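Local structure of lipoprotein (Clostridium difficile, 4OTE) at residues 84-89 and 188-193; 88-93 and 179-184; 105-110 and 157-162. The protein probably binds methionine outside the cell membrane as the lipid-tethered substrate-binding component of a transport system, and here holds selenomethionine. One frame throughout, in Å; residues are numbered along the deposited sequence. Where two conformers were deposited one is given.

Contact 1: 84-89 and 188-193; sequences VCPAIL and IYTAPI. With MSE (selenomethionine), chain C.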
loop_
_atom_site.group_PDB
_atom_site.type_symbol
_atom_site.label_atom_id
_atom_site.label_comp_id
_atom_site.label_asym_id
_atom_site.label_seq_id
_atom_site.Cartn_x
_atom_site.Cartn_y
_atom_site.Cartn_z
ATOM N N VAL A 84 8.559 0.816 0.737
ATOM C CA VAL A 84 7.643 1.217 -0.318
ATOM C C VAL A 84 7.057 -0.029 -0.971
ATOM O O VAL A 84 7.733 -1.057 -1.066
ATOM C CB VAL A 84 8.357 2.052 -1.394
ATOM C CG1 VAL A 84 7.339 2.730 -2.292
ATOM C CG2 VAL A 84 9.268 3.092 -0.757
ATOM N N CYS A 85 5.807 0.073 -1.412
ATOM C CA CYS A 85 5.114 -1.000 -2.094
ATOM C C CYS A 85 4.590 -0.428 -3.407
ATOM O O CYS A 85 3.409 -0.088 -3.507
ATOM C CB CYS A 85 3.951 -1.516 -1.236
ATOM S SG CYS A 85 4.419 -2.168 0.391
ATOM N N PRO A 86 5.473 -0.294 -4.415
ATOM C CA PRO A 86 5.062 0.327 -5.670
ATOM C C PRO A 86 3.841 -0.363 -6.260
ATOM O O PRO A 86 3.760 -1.591 -6.239
ATOM C CB PRO A 86 6.273 0.121 -6.587
ATOM C CG PRO A 86 7.427 -0.097 -5.681
ATOM C CD PRO A 86 6.873 -0.754 -4.456
ATOM N N ALA A 87 2.895 0.429 -6.760
ATOM C CA ALA A 87 1.737 -0.108 -7.460
ATOM C C ALA A 87 2.208 -0.914 -8.660
ATOM O O ALA A 87 3.124 -0.505 -9.366
ATOM C CB ALA A 87 0.816 1.017 -7.912
ATOM N N ILE A 88 1.593 -2.068 -8.868
ATOM C CA ILE A 88 1.933 -2.932 -9.986
ATOM C C ILE A 88 0.703 -3.120 -10.860
ATOM O O ILE A 88 -0.400 -3.344 -10.354
ATOM C CB ILE A 88 2.479 -4.295 -9.504
ATOM C CG1 ILE A 88 3.849 -4.092 -8.845
ATOM C CG2 ILE A 88 2.600 -5.274 -10.673
ATOM C CD1 ILE A 88 4.362 -5.302 -8.097
ATOM N N LEU A 89 0.899 -2.997 -12.168
ATOM C CA LEU A 89 -0.156 -3.224 -13.143
ATOM C C LEU A 89 -0.102 -4.695 -13.546
ATOM O O LEU A 89 0.911 -5.157 -14.076
ATOM C CB LEU A 89 0.040 -2.312 -14.359
ATOM C CG LEU A 89 -1.045 -2.303 -15.448
ATOM C CD1 LEU A 89 -2.385 -1.855 -14.894
ATOM C CD2 LEU A 89 -0.629 -1.413 -16.611
ATOM N N ILE A 188 3.029 -6.212 -15.575
ATOM C CA ILE A 188 3.520 -5.599 -16.814
ATOM C C ILE A 188 4.110 -4.200 -16.600
ATOM O O ILE A 188 4.690 -3.623 -17.508
ATOM C CB ILE A 188 2.416 -5.549 -17.900
ATOM C CG1 ILE A 188 1.282 -4.597 -17.514
ATOM C CG2 ILE A 188 1.861 -6.945 -18.154
ATOM C CD1 ILE A 188 0.242 -4.429 -18.605
ATOM N N TYR A 189 3.962 -3.661 -15.397
ATOM C CA TYR A 189 4.500 -2.349 -15.071
ATOM C C TYR A 189 4.537 -2.195 -13.562
ATOM O O TYR A 189 3.575 -2.541 -12.873
ATOM C CB TYR A 189 3.647 -1.236 -15.693
ATOM C CG TYR A 189 3.947 0.143 -15.148
ATOM C CD1 TYR A 189 5.027 0.882 -15.623
ATOM C CD2 TYR A 189 3.156 0.703 -14.150
ATOM C CE1 TYR A 189 5.307 2.143 -15.125
ATOM C CE2 TYR A 189 3.433 1.961 -13.641
ATOM C CZ TYR A 189 4.505 2.679 -14.134
ATOM O OH TYR A 189 4.774 3.928 -13.624
ATOM N N THR A 190 5.662 -1.694 -13.061
ATOM C CA THR A 190 5.814 -1.362 -11.654
ATOM C C THR A 190 6.069 0.133 -11.553
ATOM O O THR A 190 6.844 0.686 -12.337
ATOM C CB THR A 190 6.990 -2.131 -11.028
ATOM O OG1 THR A 190 6.855 -3.525 -11.318
ATOM C CG2 THR A 190 7.029 -1.935 -9.515
ATOM N N ALA A 191 5.416 0.782 -10.594
ATOM C CA ALA A 191 5.535 2.231 -10.428
ATOM C C ALA A 191 6.911 2.608 -9.884
ATOM O O ALA A 191 7.571 1.788 -9.244
ATOM C CB ALA A 191 4.441 2.753 -9.506
ATOM N N PRO A 192 7.354 3.850 -10.138
ATOM C CA PRO A 192 8.679 4.236 -9.652
ATOM C C PRO A 192 8.748 4.235 -8.131
ATOM O O PRO A 192 7.723 4.396 -7.468
ATOM C CB PRO A 192 8.864 5.665 -10.190
ATOM C CG PRO A 192 7.766 5.890 -11.171
ATOM C CD PRO A 192 6.651 4.976 -10.778
ATOM N N ILE A 193 9.947 4.053 -7.588
ATOM C CA ILE A 193 10.148 4.151 -6.149
ATOM C C ILE A 193 9.973 5.604 -5.724
ATOM O O ILE A 193 10.603 6.500 -6.280
ATOM C CB ILE A 193 11.553 3.682 -5.705
ATOM C CG1 ILE A 193 11.857 2.263 -6.211
ATOM C CG2 ILE A 193 11.681 3.767 -4.188
ATOM C CD1 ILE A 193 10.761 1.255 -5.953
HETATM N N MSE C 301 0.559 -1.084 0.749
HETATM C CA MSE C 301 -0.270 0.026 0.169
HETATM C C MSE C 301 0.566 0.789 -0.798
HETATM O O MSE C 301 1.640 1.287 -0.444
HETATM O OXT MSE C 301 0.171 0.927 -1.958
HETATM C CB MSE C 301 -0.806 0.991 1.225
HETATM C CG MSE C 301 -1.775 2.012 0.623
HETATM SE SE MSE C 301 -2.299 3.359 1.965
HETATM C CE MSE C 301 -3.451 2.196 3.041
#
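Two antiparallel strands form one margin of the five-stranded sheet in the second lobe of this periplasmic-binding-protein fold: 88-90 lies inside and 187-190 is outermost within the chain. Three backbone hydrogen bonds join them. Leu89 uses both polar backbone atoms, its N giving to Tyr189 O (2.8 Å) and its O receiving Ile188 N nearly along the C=O axis (2.8 Å). Beyond the strand, Ala191 N donates to Ala87 O at 2.9 Å, so the pairing outlasts the regular sheet by a residue. Ile88 and Thr190 form a non-hydrogen-bonded pair; Tyr189 O, besides accepting from Leu89 N, is approached by Ile88 CA in a CA-H...O contact.

Apolar contacts divide between the two faces. Ile88 and Thr190 point the same way, with the threonine methyl CG2, anti to its backbone N, lying against Ile88 CG1; beta-branched residues suit extended backbone. On the other face Leu89 and Tyr189 meet CB to CB; helix 112-124 covers the tyrosine through Tyr121, and Leu89 packs on Phe170. Leu89 CD2 reaches obliquely to Ile188 CD1, carried over by Ile188 CG1 standing in the crowded position between backbone N and carbonyl carbon (chi1 67°).

Cys85 turns from the partner segment toward the bound selenomethionine, CB 3.7 Å from ligand O. Next to it Pro86, lacking an N-H for a strand partner, presents its ring: CB rests on Ala191 O, and CG meets Ile193 CD1 at 3.6 Å.

Contact 2: 88-93 and 179-184; sequences ILYSYK and AGLDAK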
loop_
_atom_site.group_PDB
_atom_site.type_symbol
_atom_site.label_atom_id
_atom_site.label_comp_id
_atom_site.label_asym_id
_atom_site.label_seq_id
_atom_site.Cartn_x
_atom_site.Cartn_y
_atom_site.Cartn_z
ATOM N N ILE A 88 1.593 -2.068 -8.868
ATOM C CA ILE A 88 1.933 -2.932 -9.986
ATOM C C ILE A 88 0.703 -3.120 -10.860
ATOM O O ILE A 88 -0.400 -3.344 -10.354
ATOM C CB ILE A 88 2.479 -4.295 -9.504
ATOM C CG1 ILE A 88 3.849 -4.092 -8.845
ATOM C CG2 ILE A 88 2.600 -5.274 -10.673
ATOM C CD1 ILE A 88 4.362 -5.302 -8.097
ATOM N N LEU A 89 0.899 -2.997 -12.168
ATOM C CA LEU A 89 -0.156 -3.224 -13.143
ATOM C C LEU A 89 -0.102 -4.695 -13.546
ATOM O O LEU A 89 0.911 -5.157 -14.076
ATOM C CB LEU A 89 0.040 -2.312 -14.359
ATOM C CG LEU A 89 -1.045 -2.303 -15.448
ATOM C CD1 LEU A 89 -2.385 -1.855 -14.894
ATOM C CD2 LEU A 89 -0.629 -1.413 -16.611
ATOM N N TYR A 90 -1.182 -5.423 -13.261
ATOM C CA TYR A 90 -1.273 -6.855 -13.540
ATOM C C TYR A 90 -2.154 -7.103 -14.756
ATOM O O TYR A 90 -3.016 -6.289 -15.081
ATOM C CB TYR A 90 -1.864 -7.604 -12.343
ATOM C CG TYR A 90 -0.998 -7.595 -11.107
ATOM C CD1 TYR A 90 -1.078 -6.555 -10.190
ATOM C CD2 TYR A 90 -0.112 -8.635 -10.843
ATOM C CE1 TYR A 90 -0.296 -6.543 -9.050
ATOM C CE2 TYR A 90 0.677 -8.632 -9.704
ATOM C CZ TYR A 90 0.580 -7.583 -8.809
ATOM O OH TYR A 90 1.356 -7.561 -7.673
ATOM N N SER A 91 -1.940 -8.239 -15.413
ATOM C CA SER A 91 -2.720 -8.610 -16.586
ATOM C C SER A 91 -2.640 -10.113 -16.838
ATOM O O SER A 91 -1.573 -10.710 -16.699
ATOM C CB SER A 91 -2.224 -7.846 -17.816
ATOM O OG SER A 91 -2.983 -8.165 -18.971
ATOM N N TYR A 92 -3.781 -10.712 -17.184
ATOM C CA TYR A 92 -3.836 -12.101 -17.650
ATOM C C TYR A 92 -3.858 -12.188 -19.182
ATOM O O TYR A 92 -3.833 -13.286 -19.737
ATOM C CB TYR A 92 -5.089 -12.814 -17.118
ATOM C CG TYR A 92 -5.122 -13.123 -15.636
ATOM C CD1 TYR A 92 -3.952 -13.252 -14.887
ATOM C CD2 TYR A 92 -6.341 -13.330 -14.987
ATOM C CE1 TYR A 92 -3.997 -13.548 -13.536
ATOM C CE2 TYR A 92 -6.392 -13.629 -13.636
ATOM C CZ TYR A 92 -5.219 -13.737 -12.917
ATOM O OH TYR A 92 -5.264 -14.034 -11.576
ATOM N N LYS A 93 -3.899 -11.041 -19.856
ATOM C CA LYS A 93 -4.164 -11.005 -21.295
ATOM C C LYS A 93 -3.019 -10.443 -22.146
ATOM O O LYS A 93 -2.904 -10.791 -23.317
ATOM C CB LYS A 93 -5.460 -10.232 -21.543
ATOM C CG LYS A 93 -6.647 -10.845 -20.813
ATOM C CD LYS A 93 -7.945 -10.116 -21.088
ATOM C CE LYS A 93 -9.077 -10.706 -20.261
ATOM N NZ LYS A 93 -10.366 -9.999 -20.499
ATOM N N ALA A 179 -4.171 -12.757 -2.849
ATOM C CA ALA A 179 -4.986 -13.228 -3.972
ATOM C C ALA A 179 -4.236 -14.201 -4.890
ATOM O O ALA A 179 -4.800 -14.682 -5.871
ATOM C CB ALA A 179 -5.498 -12.042 -4.779
ATOM N N GLY A 180 -2.968 -14.477 -4.587
ATOM C CA GLY A 180 -2.167 -15.423 -5.360
ATOM C C GLY A 180 -1.592 -14.866 -6.651
ATOM O O GLY A 180 -1.167 -15.629 -7.516
ATOM N N LEU A 181 -1.566 -13.543 -6.791
ATOM C CA LEU A 181 -0.994 -12.917 -7.982
ATOM C C LEU A 181 0.527 -12.867 -7.887
ATOM O O LEU A 181 1.083 -12.496 -6.852
ATOM C CB LEU A 181 -1.548 -11.504 -8.178
ATOM C CG LEU A 181 -3.039 -11.404 -8.481
ATOM C CD1 LEU A 181 -3.467 -9.949 -8.514
ATOM C CD2 LEU A 181 -3.377 -12.086 -9.797
ATOM N N ASP A 182 1.187 -13.242 -8.979
ATOM C CA ASP A 182 2.642 -13.259 -9.059
ATOM C C ASP A 182 3.081 -12.146 -10.004
ATOM O O ASP A 182 2.755 -12.172 -11.195
ATOM C CB ASP A 182 3.115 -14.625 -9.572
ATOM C CG ASP A 182 4.627 -14.737 -9.650
ATOM O OD1 ASP A 182 5.252 -13.991 -10.434
ATOM O OD2 ASP A 182 5.194 -15.593 -8.939
ATOM N N ALA A 183 3.818 -11.175 -9.473
ATOM C CA ALA A 183 4.226 -10.004 -10.247
ATOM C C ALA A 183 5.247 -10.362 -11.323
ATOM O O ALA A 183 5.249 -9.768 -12.401
ATOM C CB ALA A 183 4.779 -8.925 -9.332
ATOM N N LYS A 184 6.113 -11.328 -11.026
ATOM C CA LYS A 184 7.091 -11.814 -11.996
ATOM C C LYS A 184 6.381 -12.396 -13.214
ATOM O O LYS A 184 6.766 -12.138 -14.349
ATOM C CB LYS A 184 8.000 -12.873 -11.361
HETATM O O HOH W 1 2.235 -9.713 -6.176
#
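Tyr90 leaves strand 88-90 toward the turn at 179-184, its CG anti to the carbonyl carbon (chi1 -66°) and its ring swung nearly perpendicular to the CA-CB-CG plane (chi2 87°). From CB the ring runs out between two aliphatic groups. Over one face, offset toward the rim, lies Ile88 CG2; over the centre of the opposite face sits Leu181 CD1, 4.3 Å from the ring centroid and 10° off its normal, a well-centred CH-pi contact. Along the ring, CD2 approaches Leu181 CB, and CE2 meets both that CB and Ala183 CA (3.8 Å). At the tip, OH is hydrogen-bonded to a water at 2.8 Å, and this water donates to Leu181 O. Tyrosine suits the place because a flat ring can take a methyl group on each face, while its hydroxyl meets a water bound to a backbone carbonyl.

Leu181 spans two tyrosines, its CD2 standing 3.2 Å from Tyr92 OH at the surface. The small Ala183 lets the ring come close to the backbone, and its CB also receives Ile88 CD1 (3.9 Å).

Gly180, with positive phi, is the C-prime residue of the Schellman motif closing helix 173-176, and Asp182 is the N-cap of helix 183-186, its OD1 accepting from Lys185 N. Tyr90 packs against this link between the two helices, with Ala176 of the first and Ile171 of the neighbouring strand 168-171 also touching it.

Contact 3: 105-110 and 157-162; sequences TIAISN and AQIPSS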
loop_
_atom_site.group_PDB
_atom_site.type_symbol
_atom_site.label_atom_id
_atom_site.label_comp_id
_atom_site.label_asym_id
_atom_site.label_seq_id
_atom_site.Cartn_x
_atom_site.Cartn_y
_atom_site.Cartn_z
ATOM N N THR A 105 -9.627 -2.364 -21.398
ATOM C CA THR A 105 -10.114 -1.834 -20.134
ATOM C C THR A 105 -9.070 -1.988 -19.029
ATOM O O THR A 105 -8.452 -3.047 -18.895
ATOM C CB THR A 105 -11.405 -2.556 -19.704
ATOM O OG1 THR A 105 -11.144 -3.958 -19.564
ATOM C CG2 THR A 105 -12.506 -2.357 -20.737
ATOM N N ILE A 106 -8.875 -0.927 -18.247
ATOM C CA ILE A 106 -8.025 -0.982 -17.059
ATOM C C ILE A 106 -8.883 -0.790 -15.808
ATOM O O ILE A 106 -9.608 0.200 -15.692
ATOM C CB ILE A 106 -6.900 0.079 -17.104
ATOM C CG1 ILE A 106 -5.966 -0.193 -18.291
ATOM C CG2 ILE A 106 -6.097 0.074 -15.803
ATOM C CD1 ILE A 106 -4.848 0.815 -18.454
ATOM N N ALA A 107 -8.807 -1.746 -14.884
ATOM C CA ALA A 107 -9.483 -1.633 -13.590
ATOM C C ALA A 107 -8.642 -0.788 -12.637
ATOM O O ALA A 107 -7.435 -1.000 -12.513
ATOM C CB ALA A 107 -9.737 -3.008 -12.992
ATOM N N ILE A 108 -9.296 0.164 -11.974
ATOM C CA ILE A 108 -8.642 1.095 -11.052
ATOM C C ILE A 108 -9.497 1.271 -9.791
ATOM O O ILE A 108 -10.721 1.138 -9.842
ATOM C CB ILE A 108 -8.420 2.469 -11.730
ATOM C CG1 ILE A 108 -7.516 2.321 -12.955
ATOM C CG2 ILE A 108 -7.793 3.474 -10.778
ATOM C CD1 ILE A 108 -6.891 3.625 -13.405
ATOM N N SER A 109 -8.848 1.576 -8.670
ATOM C CA SER A 109 -9.538 1.832 -7.412
ATOM C C SER A 109 -10.389 3.099 -7.493
ATOM O O SER A 109 -9.990 4.086 -8.108
ATOM C CB SER A 109 -8.527 1.970 -6.272
ATOM O OG SER A 109 -9.165 2.363 -5.068
ATOM N N ASN A 110 -11.555 3.063 -6.855
ATOM C CA ASN A 110 -12.420 4.240 -6.753
ATOM C C ASN A 110 -11.961 5.257 -5.696
ATOM O O ASN A 110 -12.619 6.274 -5.492
ATOM C CB ASN A 110 -13.884 3.830 -6.514
ATOM C CG ASN A 110 -14.064 2.939 -5.294
ATOM O OD1 ASN A 110 -13.231 2.922 -4.387
ATOM N ND2 ASN A 110 -15.158 2.186 -5.271
ATOM N N ALA A 157 -11.188 -4.021 -3.006
ATOM C CA ALA A 157 -11.318 -5.452 -2.702
ATOM C C ALA A 157 -11.786 -6.290 -3.900
ATOM O O ALA A 157 -11.559 -7.496 -3.940
ATOM C CB ALA A 157 -12.258 -5.658 -1.524
ATOM N N GLN A 158 -12.433 -5.649 -4.869
ATOM C CA GLN A 158 -12.966 -6.344 -6.038
ATOM C C GLN A 158 -11.959 -6.506 -7.184
ATOM O O GLN A 158 -12.178 -7.309 -8.091
ATOM C CB GLN A 158 -14.195 -5.600 -6.561
ATOM C CG GLN A 158 -15.340 -5.528 -5.566
ATOM C CD GLN A 158 -16.503 -4.685 -6.058
ATOM O OE1 GLN A 158 -16.374 -3.905 -7.007
ATOM N NE2 GLN A 158 -17.650 -4.831 -5.404
ATOM N N ILE A 159 -10.857 -5.762 -7.142
ATOM C CA ILE A 159 -9.993 -5.633 -8.319
ATOM C C ILE A 159 -9.254 -6.926 -8.698
ATOM O O ILE A 159 -9.154 -7.237 -9.885
ATOM C CB ILE A 159 -9.000 -4.451 -8.197
ATOM C CG1 ILE A 159 -9.757 -3.144 -7.928
ATOM C CG2 ILE A 159 -8.193 -4.307 -9.481
ATOM C CD1 ILE A 159 -8.866 -1.949 -7.669
ATOM N N PRO A 160 -8.739 -7.684 -7.710
ATOM C CA PRO A 160 -8.086 -8.947 -8.070
ATOM C C PRO A 160 -8.980 -9.908 -8.870
ATOM O O PRO A 160 -8.529 -10.484 -9.862
ATOM C CB PRO A 160 -7.713 -9.543 -6.713
ATOM C CG PRO A 160 -7.523 -8.356 -5.834
ATOM C CD PRO A 160 -8.574 -7.377 -6.277
ATOM N N SER A 161 -10.240 -10.056 -8.464
ATOM C CA SER A 161 -11.163 -10.961 -9.162
ATOM C C SER A 161 -11.657 -10.417 -10.512
ATOM O O SER A 161 -12.339 -11.129 -11.245
ATOM C CB SER A 161 -12.364 -11.298 -8.273
ATOM O OG SER A 161 -13.242 -10.193 -8.153
ATOM N N SER A 162 -11.320 -9.169 -10.835
ATOM C CA SER A 162 -11.716 -8.553 -12.105
ATOM C C SER A 162 -10.755 -8.853 -13.268
ATOM O O SER A 162 -11.090 -8.606 -14.433
ATOM C CB SER A 162 -11.831 -7.036 -11.930
ATOM O OG SER A 162 -10.554 -6.413 -11.929
#
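Van der Waals packing, mostly of Ile159, joins the two segments; no hydrogen bond crosses between them, and the contact is small, with 153 Å² of surface buried. The isoleucine CG1 lies anti to the carbonyl carbon (chi1 -56°) and the chain then runs on extended (chi2 175°), which carries CD1 to Ser109, 3.7 Å from its N and also close to its CA. The shorter branch, CG2, anti to the backbone N, rests on Ala107 CB at 4.0 Å. The two methyl ends are spaced along the strand, CG2 at Ala107 and CD1 at Ser109. A methyl is all that Ala107 offers, and its small size lets the loop settle close to the sheet, with Ala107 and Ile159 CA atoms 6.6 Å apart.

Strand 105-109 lies between 150-154 and 168-171 in the five-stranded sheet, parallel to both, the alpha/beta arrangement expected of a periplasmic-binding-protein lobe. Residues 157-162, on the connection from 150-154 to 168-171, pass over the face bearing Ala107, where Ile159 also touches Ala169 and Ile171 of strand 168-171. The other face, where Ile108 points, is covered by helix 112-124.

The hydrogen bonds of Ser161 and Ser162 lie within the loop. Ser162 OG, turned between its backbone N and carbonyl carbon (chi1 78°), donates to Ile159 O at 2.6 Å, in the carbonyl plane and on a lone pair. The same oxygen accepts Ser162 N, so two bonds from one residue grip it. Ser161 OG donates to Gln158 O from above the carbonyl plane. Ser162 OG also packs against Ala107 CB, 3.7 Å away.

Overall arrangement
All three contacts build on one five-stranded sheet, at different depths. Contact 3 is the buried one, all five of its touching residues being enclosed, whereas contacts 1 and 2 are partly buried and reach the surface. Contacts 1 and 2 share Ile88 and Leu89 of strand 88-90: the first joins strand to strand through backbone hydrogen bonds, the second sets side chains against a turn, with a water as the polar go-between. Contact 3 relies on aliphatic packing, its hydrogen bonds staying within the loop. Leu89 CD1 meets Ile106 CG2, and Ala179 CB meets Pro160 CB, so the three adjoin. Contact 1 alone includes a residue of the selenomethionine pocket.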